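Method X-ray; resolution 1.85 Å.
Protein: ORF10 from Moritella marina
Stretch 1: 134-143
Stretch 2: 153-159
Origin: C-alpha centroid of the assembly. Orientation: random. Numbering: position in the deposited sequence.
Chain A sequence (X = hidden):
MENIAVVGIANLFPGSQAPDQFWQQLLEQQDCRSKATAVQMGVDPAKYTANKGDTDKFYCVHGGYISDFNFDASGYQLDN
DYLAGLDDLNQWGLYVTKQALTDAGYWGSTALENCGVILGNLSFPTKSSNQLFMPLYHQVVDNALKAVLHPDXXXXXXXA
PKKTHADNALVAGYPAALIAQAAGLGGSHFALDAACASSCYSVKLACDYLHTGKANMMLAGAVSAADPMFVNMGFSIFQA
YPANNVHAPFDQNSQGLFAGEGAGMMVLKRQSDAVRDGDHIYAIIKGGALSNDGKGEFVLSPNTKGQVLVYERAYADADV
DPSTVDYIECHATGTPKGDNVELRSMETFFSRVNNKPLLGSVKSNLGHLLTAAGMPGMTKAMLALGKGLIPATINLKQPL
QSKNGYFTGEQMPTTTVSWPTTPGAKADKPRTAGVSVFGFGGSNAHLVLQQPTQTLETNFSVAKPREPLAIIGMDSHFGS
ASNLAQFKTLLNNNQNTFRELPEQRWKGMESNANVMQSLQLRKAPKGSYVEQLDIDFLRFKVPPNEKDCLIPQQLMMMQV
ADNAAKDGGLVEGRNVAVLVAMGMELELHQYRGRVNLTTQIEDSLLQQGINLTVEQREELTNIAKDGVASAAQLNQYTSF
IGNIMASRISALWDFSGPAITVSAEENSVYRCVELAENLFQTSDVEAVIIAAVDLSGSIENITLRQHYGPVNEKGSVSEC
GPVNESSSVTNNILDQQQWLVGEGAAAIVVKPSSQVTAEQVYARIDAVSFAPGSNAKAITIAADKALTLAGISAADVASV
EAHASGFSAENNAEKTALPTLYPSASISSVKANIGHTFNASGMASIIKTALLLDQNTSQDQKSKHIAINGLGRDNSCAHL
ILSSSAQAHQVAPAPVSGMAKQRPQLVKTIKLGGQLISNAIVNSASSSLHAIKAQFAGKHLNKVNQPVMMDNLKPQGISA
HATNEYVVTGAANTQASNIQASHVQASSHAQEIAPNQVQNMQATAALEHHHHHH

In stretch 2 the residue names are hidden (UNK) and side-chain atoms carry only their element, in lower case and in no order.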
ATOM      1  N   MET A 134       8.765  14.375 -11.131  1.00 11.55           N
ATOM      2  CA  MET A 134      10.100  14.515 -11.720  1.00 11.57           C
ATOM      3  C   MET A 134      10.479  15.958 -12.050  1.00 12.92           C
ATOM      4  O   MET A 134      11.655  16.316 -11.854  1.00 14.23           O
ATOM      5  CB  MET A 134      10.208  13.663 -12.998  1.00 13.24           C
ATOM      6  CG  MET A 134      10.275  12.172 -12.816  1.00 14.64           C
ATOM      7  SD  MET A 134      11.325  11.570 -11.463  1.00 18.17           S
ATOM      8  CE  MET A 134      10.506  10.005 -11.130  1.00 15.95           C
ATOM      9  N   PRO A 135       9.592  16.808 -12.572  1.00 14.05           N
ATOM     10  CA  PRO A 135      10.034  18.165 -12.925  1.00 15.18           C
ATOM     11  C   PRO A 135      10.508  18.976 -11.731  1.00 15.58           C
ATOM     12  O   PRO A 135      11.296  19.899 -11.925  1.00 13.92           O
ATOM     13  CB  PRO A 135       8.787  18.791 -13.563  1.00 15.14           C
ATOM     14  CG  PRO A 135       8.001  17.649 -14.061  1.00 16.28           C
ATOM     15  CD  PRO A 135       8.198  16.575 -13.006  1.00 15.93           C
ATOM     16  N   LEU A 136      10.052  18.670 -10.510  1.00 11.53           N
ATOM     17  CA  LEU A 136      10.600  19.338  -9.327  1.00 10.95           C
ATOM     18  C   LEU A 136      12.115  19.163  -9.268  1.00 12.04           C
ATOM     19  O   LEU A 136      12.864  20.143  -9.218  1.00 14.24           O
ATOM     20  CB  LEU A 136       9.982  18.769  -8.050  1.00 12.09           C
ATOM     21  CG  LEU A 136       8.480  18.959  -7.826  1.00 13.15           C
ATOM     22  CD1 LEU A 136       7.975  18.008  -6.716  1.00 12.22           C
ATOM     23  CD2 LEU A 136       8.237  20.416  -7.467  1.00 13.54           C
ATOM     24  N   TYR A 137      12.578  17.912  -9.244  1.00 12.92           N
ATOM     25  CA  TYR A 137      14.011  17.667  -9.075  1.00 11.46           C
ATOM     26  C   TYR A 137      14.787  18.123 -10.296  1.00 11.68           C
ATOM     27  O   TYR A 137      15.911  18.633 -10.171  1.00 13.35           O
ATOM     28  CB  TYR A 137      14.292  16.188  -8.830  1.00 10.89           C
ATOM     29  CG  TYR A 137      13.185  15.478  -8.096  1.00 14.73           C
ATOM     30  CD1 TYR A 137      12.746  15.960  -6.858  1.00 10.70           C
ATOM     31  CD2 TYR A 137      12.584  14.326  -8.636  1.00 12.62           C
ATOM     32  CE1 TYR A 137      11.712  15.339  -6.179  1.00 13.71           C
ATOM     33  CE2 TYR A 137      11.560  13.679  -7.967  1.00 13.87           C
ATOM     34  CZ  TYR A 137      11.139  14.182  -6.731  1.00 15.21           C
ATOM     35  OH  TYR A 137      10.112  13.564  -6.058  1.00 14.22           O
ATOM     36  N   HIS A 138      14.227  17.912 -11.484  1.00 10.14           N
ATOM     37  CA  HIS A 138      15.016  18.112 -12.696  1.00 11.30           C
ATOM     38  C   HIS A 138      15.096  19.578 -13.092  1.00 12.49           C
ATOM     39  O   HIS A 138      16.101  19.995 -13.679  1.00 11.35           O
ATOM     40  CB  HIS A 138      14.459  17.215 -13.820  1.00 11.13           C
ATOM     41  CG  HIS A 138      14.642  15.754 -13.530  1.00 14.04           C
ATOM     42  ND1 HIS A 138      13.823  14.768 -14.045  1.00 13.66           N
ATOM     43  CD2 HIS A 138      15.549  15.119 -12.745  1.00 11.96           C
ATOM     44  CE1 HIS A 138      14.237  13.587 -13.605  1.00 15.76           C
ATOM     45  NE2 HIS A 138      15.280  13.777 -12.812  1.00 14.73           N
ATOM     46  N   GLN A 139      14.116  20.400 -12.708  1.00 12.71           N
ATOM     47  CA  GLN A 139      14.307  21.836 -12.878  1.00 13.12           C
ATOM     48  C   GLN A 139      15.470  22.319 -12.026  1.00 14.25           C
ATOM     49  O   GLN A 139      16.270  23.157 -12.464  1.00 14.14           O
ATOM     50  CB  GLN A 139      13.033  22.615 -12.519  1.00 15.03           C
ATOM     51  CG  GLN A 139      13.170  24.154 -12.766  1.00 15.59           C
ATOM     52  CD  GLN A 139      13.212  24.509 -14.253  1.00 19.23           C
ATOM     53  OE1 GLN A 139      13.903  25.452 -14.675  1.00 24.87           O
ATOM     54  NE2 GLN A 139      12.482  23.747 -15.053  1.00 20.09           N
ATOM     55  N   VAL A 140      15.565  21.820 -10.788  1.00 13.84           N
ATOM     56  CA  VAL A 140      16.654  22.249  -9.920  1.00 14.12           C
ATOM     57  C   VAL A 140      17.991  21.764 -10.475  1.00 13.70           C
ATOM     58  O   VAL A 140      18.957  22.530 -10.521  1.00 13.90           O
ATOM     59  CB  VAL A 140      16.428  21.772  -8.473  1.00 14.88           C
ATOM     60  CG1 VAL A 140      17.597  22.217  -7.575  1.00 16.14           C
ATOM     61  CG2 VAL A 140      15.115  22.323  -7.931  1.00 15.22           C
ATOM     62  N   VAL A 141      18.058  20.510 -10.940  1.00 12.40           N
ATOM     63  CA  VAL A 141      19.288  20.015 -11.574  1.00 13.34           C
ATOM     64  C   VAL A 141      19.633  20.860 -12.789  1.00 14.89           C
ATOM     65  O   VAL A 141      20.782  21.282 -12.965  1.00 14.71           O
ATOM     66  CB  VAL A 141      19.159  18.530 -11.960  1.00 13.92           C
ATOM     67  CG1 VAL A 141      20.378  18.086 -12.840  1.00 12.90           C
ATOM     68  CG2 VAL A 141      19.069  17.629 -10.727  1.00 15.65           C
ATOM     69  N   ASP A 142      18.639  21.124 -13.647  1.00 14.65           N
ATOM     70  CA  ASP A 142      18.864  21.963 -14.824  1.00 15.25           C
ATOM     71  C   ASP A 142      19.482  23.302 -14.450  1.00 16.96           C
ATOM     72  O   ASP A 142      20.480  23.734 -15.051  1.00 15.92           O
ATOM     73  CB  ASP A 142      17.548  22.197 -15.570  1.00 16.37           C
ATOM     74  CG  ASP A 142      17.677  23.240 -16.683  1.00 21.95           C
ATOM     75  OD1 ASP A 142      17.620  24.460 -16.386  1.00 25.05           O
ATOM     76  OD2 ASP A 142      17.826  22.838 -17.865  1.00 22.41           O
ATOM     77  N   ASN A 143      18.881  24.002 -13.480  1.00 14.58           N
ATOM     78  CA  ASN A 143      19.358  25.339 -13.155  1.00 15.41           C
ATOM     79  C   ASN A 143      20.744  25.308 -12.523  1.00 16.78           C
ATOM     80  O   ASN A 143      21.541  26.227 -12.749  1.00 16.98           O
ATOM     81  CB  ASN A 143      18.386  26.046 -12.226  1.00 17.10           C
ATOM     82  CG  ASN A 143      17.017  26.260 -12.844  1.00 20.36           C
ATOM     83  OD1 ASN A 143      16.109  26.750 -12.173  1.00 20.75           O
ATOM     84  ND2 ASN A 143      16.850  25.875 -14.117  1.00 18.31           N
ATOM     85  N   UNK A 153      22.783  25.886 -21.056  1.00 16.25           N
ATOM     86  CA  UNK A 153      22.588  24.462 -20.829  1.00 16.17           C
ATOM     87  C   UNK A 153      21.107  24.165 -20.598  1.00 14.39           C
ATOM     88  O   UNK A 153      20.404  24.930 -19.933  1.00 16.84           O
ATOM     89  c   UNK A 153      23.677  20.209 -19.683  1.00 19.18           C
ATOM     90  c   UNK A 153      22.680  19.838 -18.818  1.00 17.73           C
ATOM     91  c   UNK A 153      21.911  20.792 -18.202  1.00 17.61           C
ATOM     92  c   UNK A 153      23.158  22.530 -19.316  1.00 16.03           C
ATOM     93  c   UNK A 153      23.911  21.548 -19.936  1.00 21.01           C
ATOM     94  c   UNK A 153      22.145  22.142 -18.449  1.00 17.04           C
ATOM     95  c   UNK A 153      23.396  23.977 -19.626  1.00 15.60           C
ATOM     96  N   UNK A 154      20.633  23.050 -21.155  1.00 12.28           N
ATOM     97  CA  UNK A 154      19.253  22.611 -20.963  1.00 15.44           C
ATOM     98  C   UNK A 154      19.232  21.120 -20.677  1.00 13.31           C
ATOM     99  O   UNK A 154      19.762  20.328 -21.457  1.00 15.42           O
ATOM    100  c   UNK A 154      18.386  22.869 -22.197  1.00 15.44           C
ATOM    101  c   UNK A 154      17.211  24.355 -23.743  1.00 20.77           C
ATOM    102  n   UNK A 154      15.991  24.826 -23.618  1.00 22.46           N
ATOM    103  o   UNK A 154      17.654  23.936 -24.810  1.00 22.98           O
ATOM    104  c   UNK A 154      18.047  24.296 -22.490  1.00 17.11           C
ATOM    105  N   UNK A 155      18.620  20.737 -19.567  1.00 14.40           N
ATOM    106  CA  UNK A 155      18.390  19.328 -19.302  1.00 13.33           C
ATOM    107  C   UNK A 155      17.182  18.831 -20.089  1.00 13.23           C
ATOM    108  O   UNK A 155      16.193  19.554 -20.261  1.00 14.85           O
ATOM    109  c   UNK A 155      19.370  16.944 -17.484  1.00 13.34           C
ATOM    110  c   UNK A 155      17.691  17.752 -15.811  1.00 12.36           C
ATOM    111  c   UNK A 155      18.169  19.114 -17.804  1.00 12.33           C
ATOM    112  c   UNK A 155      18.062  17.676 -17.301  1.00 14.11           C
ATOM    113  N   UNK A 156      17.253  17.590 -20.557  1.00 14.55           N
ATOM    114  CA  UNK A 156      16.104  17.006 -21.237  1.00 14.19           C
ATOM    115  C   UNK A 156      15.131  16.396 -20.225  1.00 14.77           C
ATOM    116  O   UNK A 156      15.526  15.975 -19.133  1.00 14.52           O
ATOM    117  o   UNK A 156      17.204  14.874 -21.591  1.00 19.08           O
ATOM    118  c   UNK A 156      17.490  16.565 -23.303  1.00 15.72           C
ATOM    119  c   UNK A 156      16.539  15.949 -22.257  1.00 16.16           C
ATOM    120  N   UNK A 157      13.846  16.367 -20.593  1.00 12.75           N
ATOM    121  CA  UNK A 157      12.846  15.706 -19.754  1.00 15.09           C
ATOM    122  C   UNK A 157      13.134  14.201 -19.632  1.00 15.38           C
ATOM    123  O   UNK A 157      13.675  13.565 -20.542  1.00 12.44           O
ATOM    124  n   UNK A 157       8.643  15.377 -18.018  1.00 15.72           N
ATOM    125  c   UNK A 157       9.026  16.595 -17.686  1.00 18.18           C
ATOM    126  n   UNK A 157      10.047  16.931 -18.451  1.00 17.91           N
ATOM    127  c   UNK A 157      11.439  15.969 -20.325  1.00 14.69           C
ATOM    128  c   UNK A 157       9.446  14.919 -19.034  1.00 18.10           C
ATOM    129  c   UNK A 157      10.338  15.897 -19.311  1.00 17.08           C
ATOM    130  N   UNK A 158      12.755  13.611 -18.487  1.00 12.93           N
ATOM    131  CA  UNK A 158      13.158  12.229 -18.205  1.00 12.34           C
ATOM    132  C   UNK A 158      12.534  11.214 -19.166  1.00 15.09           C
ATOM    133  O   UNK A 158      13.150  10.184 -19.456  1.00 15.29           O
ATOM    134  c   UNK A 158      11.372  11.513 -16.512  1.00 14.33           C
ATOM    135  c   UNK A 158      12.826  11.875 -16.747  1.00 13.19           C
ATOM    136  c   UNK A 158       9.031  12.144 -16.267  1.00 14.33           C
ATOM    137  o   UNK A 158       7.370  10.421 -15.897  1.00 13.09           O
ATOM    138  c   UNK A 158       8.687  10.798 -16.092  1.00 12.50           C
ATOM    139  c   UNK A 158      10.390  12.492 -16.482  1.00 11.90           C
ATOM    140  c   UNK A 158      10.996  10.180 -16.325  1.00 14.40           C
ATOM    141  c   UNK A 158       9.652   9.817 -16.113  1.00 15.18           C
ATOM    142  N   UNK A 159      11.332  11.483 -19.677  1.00 15.94           N
ATOM    143  CA  UNK A 159      10.676  10.648 -20.685  1.00 16.90           C
ATOM    144  C   UNK A 159       9.787  11.583 -21.497  1.00 18.09           C
ATOM    145  O   UNK A 159       9.761  12.794 -21.254  1.00 18.91           O
ATOM    146  o   UNK A 159       9.567   8.495 -21.030  1.00 20.00           O
ATOM    147  c   UNK A 159       9.892   9.489 -20.048  1.00 19.30           C
ATOM    148  c   UNK A 159       8.591   9.979 -19.398  1.00 17.15           C
TER
HETATM  149  O   HOH W   1      12.285  15.414 -16.221  1.00 15.29           O
HETATM  150  O   HOH W   2      15.498  22.131 -19.476  1.00 22.04           O

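Position 153 carries seven side-chain atoms, all carbon: one, then a ring of six. The CA-to-CB bond runs sideways to the helix, yet the ring swings nearer and lies obliquely by the backbone O of Asp 142. This is phenylalanine. With no polar atom to satisfy, the ring of Phe 153 suits this buried site.

Position 154 has three carbons in a row, the third bearing one oxygen and one nitrogen, a carboxamide. The CA-to-CB bond points away from the helix, but the backbone does come close, with CA of position 154 3.4 Å from OD2 of Asp 142. The residue is glutamine. The side-chain oxygen of Gln 154 is hydrogen-bonded elsewhere in the structure, as befits a polar, partly exposed residue.

At position 155 there are four carbons, forked at the second. The CA-to-CB bond points toward the helix, and one of the two end carbons of the fork sits 3.8 Å from CB of His 138 and 4.0 Å from CG1 of Val 141. This is leucine. A branched, purely apolar side chain fills this buried space without needing a polar partner.

Position 156 shows one carbon carrying an oxygen and a carbon. It faces away from the helix and touches nothing on it. The pattern is that of threonine, and the hydroxyl of Thr 156 is satisfied elsewhere in the structure.

Position 157 has one carbon followed by a five-membered ring of three carbons and two nitrogens. A carbon at the ring edge, the one between the two nitrogens, lies 3.9 Å from CG of Pro 135. This is histidine. An imidazole can offer a C-H edge to the proline ring while ND1 of His 157 keeps its hydrogen bond elsewhere, which suits a buried site.

Position 158 holds one carbon and a six-carbon ring bearing an oxygen. Its broad face receives Met 134, whose CG stands 3.6 Å from the centroid of the ring at 158, almost on the ring normal, in a CH-pi contact. It is tyrosine.

Position 159 again has one carbon carrying an oxygen and a carbon, out of reach of the helix: threonine again. Thr 159 is partly exposed, with its hydroxyl bonded elsewhere.

The contact joins an irregular segment to one side of a helix. Its polar anchor is the hydrogen bond from N of Leu 155 to OD2 of Asp 142, 2.8 Å long and nearly straight, so a carboxylate takes up an amide that no regular strand or helix pairs. A water reinforces it, donating to OD2 of Asp 142 and O of Leu 155. Another water links ND1 of His 138 to N of Tyr 158, and apolar packing by Leu 155 and Tyr 158 supplies much of the remaining contact.

Stretch 2 (153-159) FQLTHYT
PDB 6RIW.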